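Local coordinates for protein putative beta-glucosidase (Bifidobacterium adolescentis, PDB 5WAB) that hydrolyses beta-glucosidic linkages as a family 3 glycoside hydrolase, and probably also removes terminal alpha-L-arabinopyranosyl units from ginsenosides, at residues Tyr548-Ile553 with Asn574-Asp579; Asp554-Ala559 with Val568-Thr573; Leu326-Asn331 with Val483-Val488. One frame throughout, in Å; residues are numbered along the deposited sequence.

Contact 1 (Tyr548-Ile553 with Asn574-Asp579); sequences YATFAI and NTSDVD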
loop_
_atom_site.group_PDB
_atom_site.type_symbol
_atom_site.label_atom_id
_atom_site.label_comp_id
_atom_site.label_asym_id
_atom_site.label_seq_id
_atom_site.Cartn_x
_atom_site.Cartn_y
_atom_site.Cartn_z
ATOM N N TYR A 548 5.557 -19.909 12.858
ATOM C CA TYR A 548 5.802 -21.233 13.418
ATOM C C TYR A 548 7.137 -21.325 14.151
ATOM O O TYR A 548 7.377 -22.320 14.842
ATOM C CB TYR A 548 5.752 -22.297 12.315
ATOM C CG TYR A 548 4.403 -22.420 11.635
ATOM C CD1 TYR A 548 3.253 -21.919 12.233
ATOM C CD2 TYR A 548 4.284 -23.023 10.386
ATOM C CE1 TYR A 548 2.023 -22.016 11.611
ATOM C CE2 TYR A 548 3.056 -23.127 9.755
ATOM C CZ TYR A 548 1.926 -22.624 10.373
ATOM O OH TYR A 548 0.700 -22.726 9.751
ATOM N N ALA A 549 7.998 -20.316 14.037
ATOM C CA ALA A 549 9.301 -20.306 14.685
ATOM C C ALA A 549 9.332 -19.283 15.812
ATOM O O ALA A 549 8.414 -18.479 15.985
ATOM C CB ALA A 549 10.408 -20.001 13.670
ATOM N N THR A 550 10.413 -19.319 16.586
ATOM C CA THR A 550 10.666 -18.339 17.629
ATOM C C THR A 550 11.971 -17.617 17.330
ATOM O O THR A 550 12.907 -18.201 16.773
ATOM C CB THR A 550 10.732 -18.988 19.027
ATOM O OG1 THR A 550 11.777 -19.968 19.061
ATOM C CG2 THR A 550 9.409 -19.645 19.374
ATOM N N PHE A 551 12.023 -16.336 17.689
ATOM C CA PHE A 551 13.182 -15.503 17.405
ATOM C C PHE A 551 13.557 -14.697 18.641
ATOM O O PHE A 551 12.720 -14.419 19.503
ATOM C CB PHE A 551 12.916 -14.571 16.205
ATOM C CG PHE A 551 12.613 -15.309 14.929
ATOM C CD1 PHE A 551 11.320 -15.724 14.643
ATOM C CD2 PHE A 551 13.621 -15.612 14.029
ATOM C CE1 PHE A 551 11.035 -16.417 13.482
ATOM C CE2 PHE A 551 13.342 -16.305 12.860
ATOM C CZ PHE A 551 12.047 -16.708 12.587
ATOM N N ALA A 552 14.832 -14.326 18.714
ATOM C CA ALA A 552 15.360 -13.521 19.802
ATOM C C ALA A 552 16.260 -12.444 19.221
ATOM O O ALA A 552 17.013 -12.700 18.276
ATOM C CB ALA A 552 16.141 -14.373 20.810
ATOM N N ILE A 553 16.177 -11.244 19.786
ATOM C CA ILE A 553 16.972 -10.104 19.350
ATOM C C ILE A 553 17.912 -9.702 20.478
ATOM O O ILE A 553 17.473 -9.483 21.614
ATOM C CB ILE A 553 16.081 -8.922 18.927
ATOM C CG1 ILE A 553 15.246 -9.309 17.709
ATOM C CG2 ILE A 553 16.918 -7.696 18.623
ATOM C CD1 ILE A 553 14.278 -8.244 17.287
ATOM N N ASN A 574 17.076 -17.286 15.031
ATOM C CA ASN A 574 16.005 -18.277 15.046
ATOM C C ASN A 574 16.306 -19.289 16.147
ATOM O O ASN A 574 17.203 -20.126 16.002
ATOM C CB ASN A 574 15.882 -18.954 13.686
ATOM C CG ASN A 574 14.655 -19.843 13.582
ATOM O OD1 ASN A 574 14.137 -20.341 14.584
ATOM N ND2 ASN A 574 14.188 -20.053 12.360
ATOM N N THR A 575 15.558 -19.216 17.249
ATOM C CA THR A 575 15.783 -20.052 18.420
ATOM C C THR A 575 14.891 -21.289 18.447
ATOM O O THR A 575 14.647 -21.841 19.523
ATOM C CB THR A 575 15.569 -19.236 19.695
ATOM O OG1 THR A 575 14.222 -18.743 19.723
ATOM C CG2 THR A 575 16.536 -18.057 19.748
ATOM N N SER A 576 14.409 -21.742 17.297
ATOM C CA SER A 576 13.474 -22.856 17.223
ATOM C C SER A 576 14.036 -23.951 16.316
ATOM O O SER A 576 15.200 -23.917 15.915
ATOM C CB SER A 576 12.107 -22.368 16.739
ATOM O OG SER A 576 12.145 -22.058 15.356
ATOM N N ASP A 577 13.193 -24.935 16.003
ATOM C CA ASP A 577 13.536 -26.007 15.076
ATOM C C ASP A 577 12.891 -25.824 13.709
ATOM O O ASP A 577 12.935 -26.745 12.888
ATOM C CB ASP A 577 13.123 -27.364 15.648
ATOM C CG ASP A 577 13.804 -27.676 16.960
ATOM O OD1 ASP A 577 15.014 -27.387 17.080
ATOM O OD2 ASP A 577 13.130 -28.217 17.864
ATOM N N VAL A 578 12.299 -24.663 13.450
ATOM C CA VAL A 578 11.550 -24.414 12.226
ATOM C C VAL A 578 12.213 -23.278 11.462
ATOM O O VAL A 578 12.495 -22.220 12.033
ATOM C CB VAL A 578 10.079 -24.081 12.525
ATOM C CG1 VAL A 578 9.327 -23.799 11.226
ATOM C CG2 VAL A 578 9.436 -25.215 13.316
ATOM N N ASP A 579 12.445 -23.496 10.173
ATOM C CA ASP A 579 12.949 -22.442 9.301
ATOM C C ASP A 579 11.826 -21.451 9.017
ATOM O O ASP A 579 10.748 -21.844 8.555
ATOM C CB ASP A 579 13.483 -23.042 7.999
ATOM C CG ASP A 579 14.561 -24.102 8.229
ATOM O OD1 ASP A 579 15.050 -24.236 9.371
ATOM O OD2 ASP A 579 14.918 -24.809 7.262
#
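The chain enters this contact at Tyr-548, whose CB rests on the CG1 branch of Val-578 at 4.0 Å while its ring leads away from the 574-579 loop. Ala-549 follows with its methyl pointing toward the loop: CB sits 3.2 Å from Ser-576 OG and also touches the carbonyl O of Val-578. Thr-550 supplies the polar join. Thr-550 O accepts from Thr-575 N at 2.9 Å, with the donor lifted 35° out of the carbonyl plane. Thr-550 OG1 is also hydrogen-bonded to Thr-575 OG1 at 2.8 Å, and either hydroxyl could be the donor. Both hydroxyls stand in the crowded position between their own backbone N and carbonyl carbon, and the two side chains cross at about a right angle, so the hydroxyls meet tip to tip. At Phe-551, paired with Asn-574 in antiparallel, non-hydrogen-bonded fashion, the ring leans obliquely against its partner, with CD2 3.7 Å from Asn-574 CA and the ring and amide planes 41° apart. Ala-552 adds a methyl contact to CG2 of Thr-575.

The Asn-574 amide organises the loop from within. Asn-574 OD1 takes both Ser-576 N, forming an Asx turn, and Ser-576 OG, at 2.7 Å on a lone pair. Asn-574 ND2 gives to Val-578 O at 2.8 Å, and Ser-576 OG in turn accepts from Val-578 N in an ST turn. Gripped at both ends, the amide has little freedom to rotate.

Asn-574 ND2 also bonds to Leu-610 O. The loop carries the chain from strand 566-574 to strand 580-590, from one sheet of the fibronectin type III-like sandwich to the other, and Ala-549 and Phe-551 both pack on Ala-580 of that second strand.

Contact 2 (Asp554-Ala559 with Val568-Thr573); sequences DGVNVA and VTATVT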
loop_
_atom_site.group_PDB
_atom_site.type_symbol
_atom_site.label_atom_id
_atom_site.label_comp_id
_atom_site.label_asym_id
_atom_site.label_seq_id
_atom_site.Cartn_x
_atom_site.Cartn_y
_atom_site.Cartn_z
ATOM N N ASP A 554 19.202 -9.614 20.167
ATOM C CA ASP A 554 20.183 -9.125 21.123
ATOM C C ASP A 554 21.277 -8.399 20.354
ATOM O O ASP A 554 21.195 -8.232 19.134
ATOM C CB ASP A 554 20.738 -10.270 21.980
ATOM C CG ASP A 554 21.321 -11.403 21.146
ATOM O OD1 ASP A 554 21.392 -11.270 19.904
ATOM O OD2 ASP A 554 21.722 -12.429 21.746
ATOM N N GLY A 555 22.317 -7.984 21.068
ATOM C CA GLY A 555 23.396 -7.255 20.428
ATOM C C GLY A 555 22.961 -5.954 19.797
ATOM O O GLY A 555 23.588 -5.498 18.836
ATOM N N VAL A 556 21.892 -5.344 20.310
ATOM C CA VAL A 556 21.388 -4.102 19.737
ATOM C C VAL A 556 22.317 -2.967 20.142
ATOM O O VAL A 556 22.586 -2.755 21.330
ATOM C CB VAL A 556 19.947 -3.830 20.189
ATOM C CG1 VAL A 556 19.473 -2.491 19.651
ATOM C CG2 VAL A 556 19.029 -4.943 19.723
ATOM N N ASN A 557 22.823 -2.236 19.152
ATOM C CA ASN A 557 23.713 -1.110 19.405
ATOM C C ASN A 557 23.331 0.029 18.474
ATOM O O ASN A 557 23.265 -0.157 17.256
ATOM C CB ASN A 557 25.179 -1.501 19.208
ATOM C CG ASN A 557 26.128 -0.398 19.613
ATOM O OD1 ASN A 557 26.653 0.325 18.770
ATOM N ND2 ASN A 557 26.355 -0.261 20.917
ATOM N N VAL A 558 23.052 1.193 19.046
ATOM C CA VAL A 558 22.724 2.387 18.281
ATOM C C VAL A 558 23.860 3.379 18.486
ATOM O O VAL A 558 24.242 3.665 19.627
ATOM C CB VAL A 558 21.366 2.972 18.712
ATOM C CG1 VAL A 558 20.998 4.167 17.851
ATOM C CG2 VAL A 558 20.281 1.902 18.645
ATOM N N ALA A 559 24.410 3.889 17.386
ATOM C CA ALA A 559 25.550 4.790 17.440
ATOM C C ALA A 559 25.261 6.028 16.604
ATOM O O ALA A 559 24.702 5.938 15.506
ATOM C CB ALA A 559 26.828 4.103 16.948
ATOM N N VAL A 568 22.005 1.850 13.490
ATOM C CA VAL A 568 21.477 0.794 14.344
ATOM C C VAL A 568 22.111 -0.528 13.956
ATOM O O VAL A 568 22.217 -0.856 12.772
ATOM C CB VAL A 568 19.949 0.690 14.240
ATOM C CG1 VAL A 568 19.435 -0.288 15.280
ATOM C CG2 VAL A 568 19.338 2.047 14.446
ATOM N N THR A 569 22.512 -1.297 14.957
ATOM C CA THR A 569 23.079 -2.613 14.722
ATOM C C THR A 569 22.398 -3.590 15.665
ATOM O O THR A 569 22.259 -3.289 16.854
ATOM C CB THR A 569 24.584 -2.539 14.965
ATOM O OG1 THR A 569 25.070 -1.366 14.298
ATOM C CG2 THR A 569 25.335 -3.800 14.423
ATOM N N ALA A 570 21.960 -4.739 15.144
ATOM C CA ALA A 570 21.268 -5.734 15.953
ATOM C C ALA A 570 21.460 -7.130 15.370
ATOM O O ALA A 570 21.711 -7.293 14.174
ATOM C CB ALA A 570 19.778 -5.412 16.053
ATOM N N THR A 571 21.299 -8.141 16.228
ATOM C CA THR A 571 21.355 -9.545 15.829
ATOM C C THR A 571 20.008 -10.205 16.092
ATOM O O THR A 571 19.463 -10.096 17.196
ATOM C CB THR A 571 22.426 -10.320 16.602
ATOM O OG1 THR A 571 23.719 -9.760 16.352
ATOM C CG2 THR A 571 22.425 -11.788 16.157
ATOM N N VAL A 572 19.486 -10.910 15.095
ATOM C CA VAL A 572 18.249 -11.668 15.231
ATOM C C VAL A 572 18.581 -13.141 15.029
ATOM O O VAL A 572 19.362 -13.493 14.137
ATOM C CB VAL A 572 17.175 -11.180 14.237
ATOM C CG1 VAL A 572 17.727 -11.156 12.824
ATOM C CG2 VAL A 572 15.919 -12.039 14.322
ATOM N N THR A 573 17.996 -14.002 15.859
ATOM C CA THR A 573 18.362 -15.412 15.888
ATOM C C THR A 573 17.109 -16.275 15.899
ATOM O O THR A 573 16.176 -16.011 16.663
ATOM C CB THR A 573 19.220 -15.723 17.118
ATOM O OG1 THR A 573 20.320 -14.806 17.176
ATOM C CG2 THR A 573 19.749 -17.147 17.057
#
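Strands 554-559 and 568-573 run antiparallel, their directions 172° apart and their axes 4.5 Å apart at closest approach. Two hydrogen-bonded pairs hold them: Asp-554 with Thr-571, and Asn-557 with Thr-569, where Asn-557 N reaches Thr-569 O at 2.6 Å and Thr-569 N returns the bond to Asn-557 O at 2.7 Å. Between these pairs Gly-555 and Val-556 face the single residue Ala-570, a beta bulge. Gly-555 takes the positive phi of 61° at this irregularity, and Val-556 CA comes to 3.1 Å from Thr-569 O in a CA-H...O contact.

The carboxylate of Asp-554 lies alongside Thr-571, pointing the same way, with OD1 3.6 Å from the Thr-571 CB. Asn-557 and Thr-569 share that face. On the other, Val-558 and Val-568 stand side by side and meet through CG2 and CG1 at 4.1 Å, while Val-556 CG2 touches the methyl CB of Ala-570 at 3.8 Å.

This valine face packs inward: Val-558 and Val-568 lie on Val-646 of strand 642-648, and Val-556 and Val-558 on strand 654-663. Strand 566-574 also bonds to strand 615-622, so the hairpin and strand 615-622 together form one layer of the fibronectin type III-like sandwich.

Contact 3 (Leu326-Asn331 with Val483-Val488); sequences LPVAAN and VIFGKV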
loop_
_atom_site.group_PDB
_atom_site.type_symbol
_atom_site.label_atom_id
_atom_site.label_comp_id
_atom_site.label_asym_id
_atom_site.label_seq_id
_atom_site.Cartn_x
_atom_site.Cartn_y
_atom_site.Cartn_z
ATOM N N LEU A 326 -1.947 -24.744 14.428
ATOM C CA LEU A 326 -1.241 -24.673 13.158
ATOM C C LEU A 326 0.253 -24.865 13.391
ATOM O O LEU A 326 0.812 -24.289 14.337
ATOM C CB LEU A 326 -1.481 -23.331 12.465
ATOM C CG LEU A 326 -2.882 -23.102 11.897
ATOM C CD1 LEU A 326 -3.083 -21.629 11.592
ATOM C CD2 LEU A 326 -3.125 -23.940 10.653
ATOM N N PRO A 327 0.944 -25.653 12.551
ATOM C CA PRO A 327 0.437 -26.377 11.380
ATOM C C PRO A 327 -0.370 -27.637 11.681
ATOM O O PRO A 327 -0.252 -28.230 12.757
ATOM C CB PRO A 327 1.716 -26.766 10.625
ATOM C CG PRO A 327 2.855 -26.143 11.369
ATOM C CD PRO A 327 2.382 -25.889 12.746
ATOM N N VAL A 328 -1.174 -28.035 10.700
ATOM C CA VAL A 328 -1.983 -29.246 10.757
ATOM C C VAL A 328 -1.127 -30.410 10.267
ATOM O O VAL A 328 -0.324 -30.257 9.339
ATOM C CB VAL A 328 -3.269 -29.072 9.925
ATOM C CG1 VAL A 328 -4.060 -30.356 9.867
ATOM C CG2 VAL A 328 -4.108 -27.952 10.514
ATOM N N ALA A 329 -1.300 -31.580 10.889
ATOM C CA ALA A 329 -0.478 -32.762 10.641
ATOM C C ALA A 329 -0.647 -33.387 9.259
ATOM O O ALA A 329 -0.066 -34.456 9.030
ATOM C CB ALA A 329 -0.772 -33.816 11.707
ATOM N N ALA A 330 -1.421 -32.793 8.354
ATOM C CA ALA A 330 -1.584 -33.278 6.980
ATOM C C ALA A 330 -2.215 -34.667 6.859
ATOM O O ALA A 330 -2.862 -34.959 5.846
ATOM C CB ALA A 330 -0.234 -33.268 6.254
ATOM N N ASN A 331 -2.011 -35.545 7.844
ATOM C CA ASN A 331 -2.656 -36.854 7.858
ATOM C C ASN A 331 -3.943 -36.847 8.676
ATOM O O ASN A 331 -4.586 -37.892 8.819
ATOM C CB ASN A 331 -1.695 -37.936 8.381
ATOM C CG ASN A 331 -1.250 -37.699 9.806
ATOM O OD1 ASN A 331 -1.625 -36.714 10.441
ATOM N ND2 ASN A 331 -0.440 -38.612 10.320
ATOM N N VAL A 483 1.117 -23.076 3.919
ATOM C CA VAL A 483 1.218 -22.458 5.234
ATOM C C VAL A 483 0.464 -23.276 6.274
ATOM O O VAL A 483 0.997 -23.595 7.342
ATOM C CB VAL A 483 0.707 -21.007 5.182
ATOM C CG1 VAL A 483 0.593 -20.439 6.587
ATOM C CG2 VAL A 483 1.631 -20.147 4.324
ATOM N N ILE A 484 -0.781 -23.639 5.963
ATOM C CA ILE A 484 -1.634 -24.333 6.924
ATOM C C ILE A 484 -1.053 -25.698 7.271
ATOM O O ILE A 484 -1.141 -26.154 8.419
ATOM C CB ILE A 484 -3.065 -24.442 6.366
ATOM C CG1 ILE A 484 -3.709 -23.055 6.299
ATOM C CG2 ILE A 484 -3.906 -25.411 7.185
ATOM C CD1 ILE A 484 -5.049 -23.029 5.593
ATOM N N PHE A 485 -0.426 -26.360 6.301
ATOM C CA PHE A 485 0.127 -27.688 6.515
ATOM C C PHE A 485 1.628 -27.665 6.740
ATOM O O PHE A 485 2.266 -28.722 6.723
ATOM C CB PHE A 485 -0.238 -28.605 5.352
ATOM C CG PHE A 485 -1.700 -28.911 5.286
ATOM C CD1 PHE A 485 -2.242 -29.927 6.054
ATOM C CD2 PHE A 485 -2.541 -28.158 4.492
ATOM C CE1 PHE A 485 -3.591 -30.202 6.012
ATOM C CE2 PHE A 485 -3.892 -28.425 4.447
ATOM C CZ PHE A 485 -4.418 -29.451 5.206
ATOM N N GLY A 486 2.206 -26.484 6.936
ATOM C CA GLY A 486 3.553 -26.392 7.449
ATOM C C GLY A 486 4.656 -26.569 6.439
ATOM O O GLY A 486 5.815 -26.714 6.840
ATOM N N LYS A 487 4.338 -26.593 5.144
ATOM C CA LYS A 487 5.404 -26.582 4.148
ATOM C C LYS A 487 6.236 -25.312 4.258
ATOM O O LYS A 487 7.443 -25.340 3.995
ATOM C CB LYS A 487 4.826 -26.725 2.739
ATOM C CG LYS A 487 4.110 -28.054 2.487
ATOM C CD LYS A 487 5.009 -29.244 2.833
ATOM C CE LYS A 487 4.359 -30.580 2.487
ATOM N NZ LYS A 487 3.038 -30.760 3.153
ATOM N N VAL A 488 5.613 -24.205 4.672
ATOM C CA VAL A 488 6.297 -22.941 4.901
ATOM C C VAL A 488 5.668 -22.303 6.130
ATOM O O VAL A 488 4.484 -22.508 6.419
ATOM C CB VAL A 488 6.171 -21.997 3.684
ATOM C CG1 VAL A 488 4.721 -21.913 3.236
ATOM C CG2 VAL A 488 6.761 -20.620 3.972
#
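Helix 476-484 ends at Ile-484, whose carbonyl O is taken up by Val-328 N of the facing loop at 3.0 Å, with a nearly straight N-H...O angle of 170°. The CG2 branch of Ile-484 meets Leu-326 CD2 at 3.8 Å and lies beside Val-328 CG2; it also covers one face of the Phe-485 ring, offset toward the rim. Phe-485, the first residue to leave helical geometry, has CG anti to its carbonyl carbon (chi1 -68°), which carries the ring alongside Val-328. There Phe-485 CE1 touches Val-328 CG1 at 3.9 Å and its CD1 lies 3.5 Å from Ala-330 CA, while Ala-330 N sits at the ring edge, in plane. An alanine in place of Phe-485 would lose the ring's contacts to Val-328 and Ala-330 and would probably leave the loop less firmly packed on the helix end. At Gly-486 the CA abuts Pro-327 CB at 3.7 Å; a CB on Gly-486 would clash with it, and the positive phi of 82° suits glycine. Pro-327 follows a cis peptide bond. Apolar packing thus does most of the joining, and the one hydrogen bond supplies a loop N-H to a carbonyl at the helix end, where helical donors run out.

How the contacts relate
Contact 2 lies within hairpin 551-574 and contact 1 at its open end, where strands give way to loops; their centres are about 17 Å apart, and a probable hydrogen bond of 2.9 Å from Thr-573 N to Ala-552 O continues the pairing. Contact 3 belongs to the preceding domain; Tyr-548 OH lies 2.6 Å from Val-483 O, probably hydrogen-bonded, and Tyr-548 CE2 packs 3.4 Å from Pro-327 CG. Contacts 2 and 3 do not touch, their nearest atoms being about 16 Å apart. Through Tyr-548, contact 1 therefore joins the GH3 C-terminal domain to the fibronectin type III-like sandwich; none of the three draws on the N-terminal TIM barrel, which in this family carries the catalytic nucleophile.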